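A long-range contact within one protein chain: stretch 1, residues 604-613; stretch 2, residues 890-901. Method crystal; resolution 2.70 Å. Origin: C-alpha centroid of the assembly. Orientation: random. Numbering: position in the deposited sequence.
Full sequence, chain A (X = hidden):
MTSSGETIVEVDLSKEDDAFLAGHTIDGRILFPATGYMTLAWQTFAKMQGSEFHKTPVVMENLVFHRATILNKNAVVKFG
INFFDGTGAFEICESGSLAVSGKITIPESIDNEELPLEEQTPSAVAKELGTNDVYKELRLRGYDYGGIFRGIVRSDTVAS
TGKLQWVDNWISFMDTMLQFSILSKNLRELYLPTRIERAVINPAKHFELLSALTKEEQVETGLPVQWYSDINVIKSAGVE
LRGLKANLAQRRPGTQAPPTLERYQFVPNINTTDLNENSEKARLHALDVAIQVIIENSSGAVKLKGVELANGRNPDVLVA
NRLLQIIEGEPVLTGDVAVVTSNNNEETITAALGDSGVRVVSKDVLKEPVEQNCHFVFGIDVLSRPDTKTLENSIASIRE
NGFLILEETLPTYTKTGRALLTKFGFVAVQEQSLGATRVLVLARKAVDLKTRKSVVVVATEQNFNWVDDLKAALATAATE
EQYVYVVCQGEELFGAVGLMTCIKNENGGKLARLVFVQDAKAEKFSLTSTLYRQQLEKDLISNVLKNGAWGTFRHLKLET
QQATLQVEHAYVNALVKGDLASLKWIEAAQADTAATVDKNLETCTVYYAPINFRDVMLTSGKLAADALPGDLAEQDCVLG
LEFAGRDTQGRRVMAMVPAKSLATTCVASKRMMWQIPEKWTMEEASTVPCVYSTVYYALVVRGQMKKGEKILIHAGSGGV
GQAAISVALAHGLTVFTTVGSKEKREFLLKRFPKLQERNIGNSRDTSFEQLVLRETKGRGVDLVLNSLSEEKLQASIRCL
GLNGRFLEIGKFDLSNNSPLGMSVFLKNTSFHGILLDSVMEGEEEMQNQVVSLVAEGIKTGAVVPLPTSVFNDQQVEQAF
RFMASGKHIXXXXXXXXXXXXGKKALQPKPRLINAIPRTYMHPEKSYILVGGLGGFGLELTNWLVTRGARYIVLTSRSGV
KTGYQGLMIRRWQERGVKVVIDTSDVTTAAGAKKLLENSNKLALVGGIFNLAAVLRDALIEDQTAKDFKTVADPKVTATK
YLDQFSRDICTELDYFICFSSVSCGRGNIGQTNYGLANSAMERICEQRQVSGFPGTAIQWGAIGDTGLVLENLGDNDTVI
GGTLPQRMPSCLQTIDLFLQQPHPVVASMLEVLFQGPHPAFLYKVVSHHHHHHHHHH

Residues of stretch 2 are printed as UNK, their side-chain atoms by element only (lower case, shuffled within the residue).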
# COMPACT_ATOMS: atom_id res chain seq x y z
N CYS A 604 24.80 6.04 -36.10
CA CYS A 604 24.75 7.49 -36.20
C CYS A 604 25.98 8.15 -35.59
O CYS A 604 26.66 7.56 -34.75
CB CYS A 604 23.49 8.02 -35.50
SG CYS A 604 21.94 7.34 -36.15
N THR A 605 26.27 9.37 -36.03
CA THR A 605 27.35 10.15 -35.45
C THR A 605 26.76 11.05 -34.37
O THR A 605 25.85 11.83 -34.63
CB THR A 605 28.06 11.02 -36.51
OG1 THR A 605 28.40 10.21 -37.65
CG2 THR A 605 29.33 11.64 -35.94
N VAL A 606 27.30 10.95 -33.16
CA VAL A 606 26.74 11.67 -32.03
C VAL A 606 27.32 13.08 -31.96
O VAL A 606 28.53 13.27 -32.04
CB VAL A 606 26.99 10.92 -30.71
CG1 VAL A 606 26.40 11.68 -29.52
CG2 VAL A 606 26.40 9.52 -30.79
N TYR A 607 26.43 14.06 -31.81
CA TYR A 607 26.83 15.45 -31.64
C TYR A 607 26.51 15.92 -30.23
O TYR A 607 27.33 16.53 -29.55
CB TYR A 607 26.13 16.34 -32.66
CG TYR A 607 26.79 16.33 -34.02
CD1 TYR A 607 26.78 15.19 -34.81
CD2 TYR A 607 27.42 17.47 -34.52
CE1 TYR A 607 27.37 15.17 -36.06
CE2 TYR A 607 28.02 17.46 -35.77
CZ TYR A 607 27.99 16.31 -36.53
OH TYR A 607 28.58 16.29 -37.77
N TYR A 608 25.29 15.62 -29.79
CA TYR A 608 24.83 16.02 -28.47
C TYR A 608 24.25 14.82 -27.72
O TYR A 608 23.37 14.13 -28.23
CB TYR A 608 23.79 17.13 -28.58
CG TYR A 608 24.38 18.45 -29.01
CD1 TYR A 608 24.54 18.76 -30.35
CD2 TYR A 608 24.81 19.38 -28.07
CE1 TYR A 608 25.10 19.96 -30.75
CE2 TYR A 608 25.36 20.58 -28.45
CZ TYR A 608 25.51 20.86 -29.79
OH TYR A 608 26.07 22.06 -30.18
N ALA A 609 24.77 14.57 -26.52
CA ALA A 609 24.30 13.48 -25.69
C ALA A 609 23.90 14.02 -24.32
O ALA A 609 24.77 14.43 -23.54
CB ALA A 609 25.36 12.40 -25.54
N PRO A 610 22.59 14.04 -24.02
CA PRO A 610 22.16 14.48 -22.69
C PRO A 610 22.39 13.45 -21.59
O PRO A 610 22.39 12.25 -21.85
CB PRO A 610 20.66 14.73 -22.87
CG PRO A 610 20.45 14.88 -24.33
CD PRO A 610 21.46 13.98 -24.96
N ILE A 611 22.60 13.93 -20.36
CA ILE A 611 22.63 13.06 -19.20
C ILE A 611 21.24 13.03 -18.58
O ILE A 611 20.58 14.07 -18.45
CB ILE A 611 23.68 13.52 -18.17
CG1 ILE A 611 25.05 13.67 -18.81
CG2 ILE A 611 23.75 12.54 -17.01
CD1 ILE A 611 25.52 15.09 -18.91
N ASN A 612 20.80 11.84 -18.19
CA ASN A 612 19.55 11.68 -17.48
C ASN A 612 19.84 11.14 -16.08
O ASN A 612 20.95 10.67 -15.82
CB ASN A 612 18.61 10.76 -18.24
CG ASN A 612 18.00 11.43 -19.46
OD1 ASN A 612 16.99 12.13 -19.36
ND2 ASN A 612 18.61 11.22 -20.62
N PHE A 613 18.86 11.20 -15.19
CA PHE A 613 19.06 10.77 -13.82
C PHE A 613 19.54 9.32 -13.75
O PHE A 613 20.32 8.97 -12.87
CB PHE A 613 17.77 10.94 -13.00
CG PHE A 613 17.51 12.36 -12.56
CD1 PHE A 613 18.43 13.03 -11.76
CD2 PHE A 613 16.36 13.02 -12.95
CE1 PHE A 613 18.20 14.33 -11.36
CE2 PHE A 613 16.12 14.33 -12.54
CZ PHE A 613 17.04 14.98 -11.75
N UNK A 890 16.01 22.25 -16.74
CA UNK A 890 16.00 21.73 -18.09
C UNK A 890 16.92 20.54 -18.26
O UNK A 890 17.15 19.78 -17.33
N UNK A 891 17.46 20.39 -19.47
CA UNK A 891 18.29 19.24 -19.79
C UNK A 891 19.78 19.56 -19.76
O UNK A 891 20.21 20.61 -20.24
n UNK A 891 16.40 14.21 -20.12
c UNK A 891 17.19 15.04 -21.07
c UNK A 891 18.35 17.26 -21.42
c UNK A 891 17.71 16.31 -20.42
c UNK A 891 17.92 18.69 -21.17
N UNK A 892 20.56 18.65 -19.18
CA UNK A 892 22.01 18.76 -19.16
C UNK A 892 22.57 18.01 -20.37
O UNK A 892 22.33 16.81 -20.52
c UNK A 892 22.59 18.19 -17.85
c UNK A 892 24.11 18.33 -17.81
c UNK A 892 21.96 18.89 -16.65
N UNK A 893 23.31 18.71 -21.22
CA UNK A 893 23.78 18.13 -22.48
C UNK A 893 25.30 18.21 -22.63
O UNK A 893 25.92 19.22 -22.29
c UNK A 893 21.59 18.94 -23.44
c UNK A 893 23.37 18.03 -24.96
c UNK A 893 23.09 18.81 -23.68
N UNK A 894 25.89 17.14 -23.16
CA UNK A 894 27.32 17.12 -23.46
C UNK A 894 27.54 17.34 -24.95
O UNK A 894 27.00 16.61 -25.79
c UNK A 894 28.03 15.77 -21.47
c UNK A 894 27.97 15.81 -23.00
c UNK A 894 29.38 15.67 -23.58
c UNK A 894 28.46 14.44 -20.90
N UNK A 895 28.34 18.35 -25.27
CA UNK A 895 28.65 18.70 -26.65
C UNK A 895 29.82 17.87 -27.16
O UNK A 895 30.98 18.24 -27.00
c UNK A 895 30.32 21.88 -28.02
c UNK A 895 29.38 20.69 -28.13
c UNK A 895 28.97 20.19 -26.74
c UNK A 895 29.62 23.09 -27.40
n UNK A 895 30.55 24.24 -27.24
N UNK A 896 29.51 16.73 -27.77
CA UNK A 896 30.54 15.86 -28.32
C UNK A 896 31.13 16.50 -29.58
O UNK A 896 32.35 16.51 -29.77
c UNK A 896 29.98 14.46 -28.62
c UNK A 896 29.28 13.88 -27.39
c UNK A 896 31.08 13.53 -29.10
N UNK A 897 30.26 17.02 -30.43
CA UNK A 897 30.68 17.69 -31.66
C UNK A 897 29.91 19.00 -31.84
O UNK A 897 28.71 19.07 -31.56
n UNK A 897 32.26 15.59 -37.22
c UNK A 897 30.45 16.79 -32.87
n UNK A 897 31.08 15.23 -35.28
n UNK A 897 32.99 14.01 -35.73
c UNK A 897 31.21 15.48 -32.82
c UNK A 897 30.81 14.59 -33.99
c UNK A 897 32.11 14.94 -36.07
N UNK A 898 30.60 20.03 -32.32
CA UNK A 898 29.95 21.28 -32.70
C UNK A 898 29.17 21.07 -34.00
O UNK A 898 29.68 20.48 -34.95
o UNK A 898 32.59 23.04 -31.24
c UNK A 898 30.99 22.39 -32.87
c UNK A 898 31.38 23.02 -31.55
o UNK A 898 30.48 23.48 -30.82
N UNK A 899 27.94 21.56 -34.03
CA UNK A 899 27.09 21.38 -35.21
C UNK A 899 27.55 22.25 -36.37
O UNK A 899 27.84 23.44 -36.20
o UNK A 899 22.97 22.09 -34.47
o UNK A 899 22.35 21.61 -36.52
c UNK A 899 25.63 21.68 -34.86
c UNK A 899 23.23 21.74 -35.64
c UNK A 899 24.67 21.46 -36.02
N UNK A 900 27.61 21.65 -37.55
CA UNK A 900 27.95 22.36 -38.78
C UNK A 900 26.96 23.49 -39.05
O UNK A 900 25.78 23.39 -38.71
c UNK A 900 29.17 20.43 -39.94
o UNK A 900 29.74 18.30 -39.04
c UNK A 900 28.00 21.40 -39.97
c UNK A 900 28.93 19.25 -39.02
o UNK A 900 27.92 19.26 -38.28
N UNK A 901 27.46 24.56 -39.67
CA UNK A 901 26.66 25.77 -39.86
C UNK A 901 25.61 25.58 -40.95
O UNK A 901 25.82 24.83 -41.91
c UNK A 901 27.57 26.94 -40.20

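Position 890 has no side-chain atoms and touches nothing on stretch 1. Its backbone angles would jam a CB against the preceding carbonyl O. It is Gly 890.

Position 891 carries four carbons in a row ending in nitrogen, packed on Pro 610. This is Lys 891, whose CG lies 3.7 Å from Pro 610 CB. Its NZ is modelled 2.3 Å from Asn 612 OD1, too short for a hydrogen bond.

Position 892 has one carbon carrying two more, near Ile 611. This is Val 892; its CG1 is 3.7 Å from Ile 611 CD1. Its backbone O accepts from Ile 611 N at 2.9 Å.

Position 893 shows the same fork on the other face, with Tyr 608 and Pro 610. It is Val 893. CG1 meets the edge of the Tyr 608 ring, 3.7 Å from CD2.

Position 894 has four carbons, forked at the first; the two-carbon arm ends at Ile 611. It is Ile 894. CD1 lies 3.6 Å from Ile 611 CD1. Ala 609 N donates to Ile 894 O at 3.1 Å, and Ile 894 N to Ala 609 O at 3.0 Å.

Position 895 again has four carbons ending in nitrogen. Its CB is 4.0 Å from Tyr 608 CE2, but the end leads away. It is Lys 895.

Position 896 has a three-carbon fork pointing toward Val 606. It is Val 896, with CG2 4.2 Å from Val 606 CG1.

Position 897 has three carbons, a nitrogen, then a carbon carrying two nitrogens. Its CB sits over the Tyr 607 ring, 3.9 Å from the centroid. It is Arg 897; NE lies over a ring face, and Thr 605 CG2 covers one guanidinium face.

Position 898 has two carbons, the second carrying two oxygens, and points away. It is Asp 898.

Position 899 has three carbons, the third carrying two oxygens. CB approaches the edge of the Tyr 608 ring. It is Glu 899.

Position 900 has the same make-up, but its carboxylate reaches Tyr 607. It is Glu 900; Tyr 607 OH donates to OE2 at 2.6 Å.

Position 901 has one carbon and no contact. It is Ala 901.

The contact joins two antiparallel strands through backbone hydrogen bonds, with apolar side chains on both faces. Beyond the strand, Tyr 607 O receives Arg 897 N at 3.1 Å, while its side chain engages Arg 897 and Glu 900.

Stretch 2 (890-901) GKVVIKVRDEEA
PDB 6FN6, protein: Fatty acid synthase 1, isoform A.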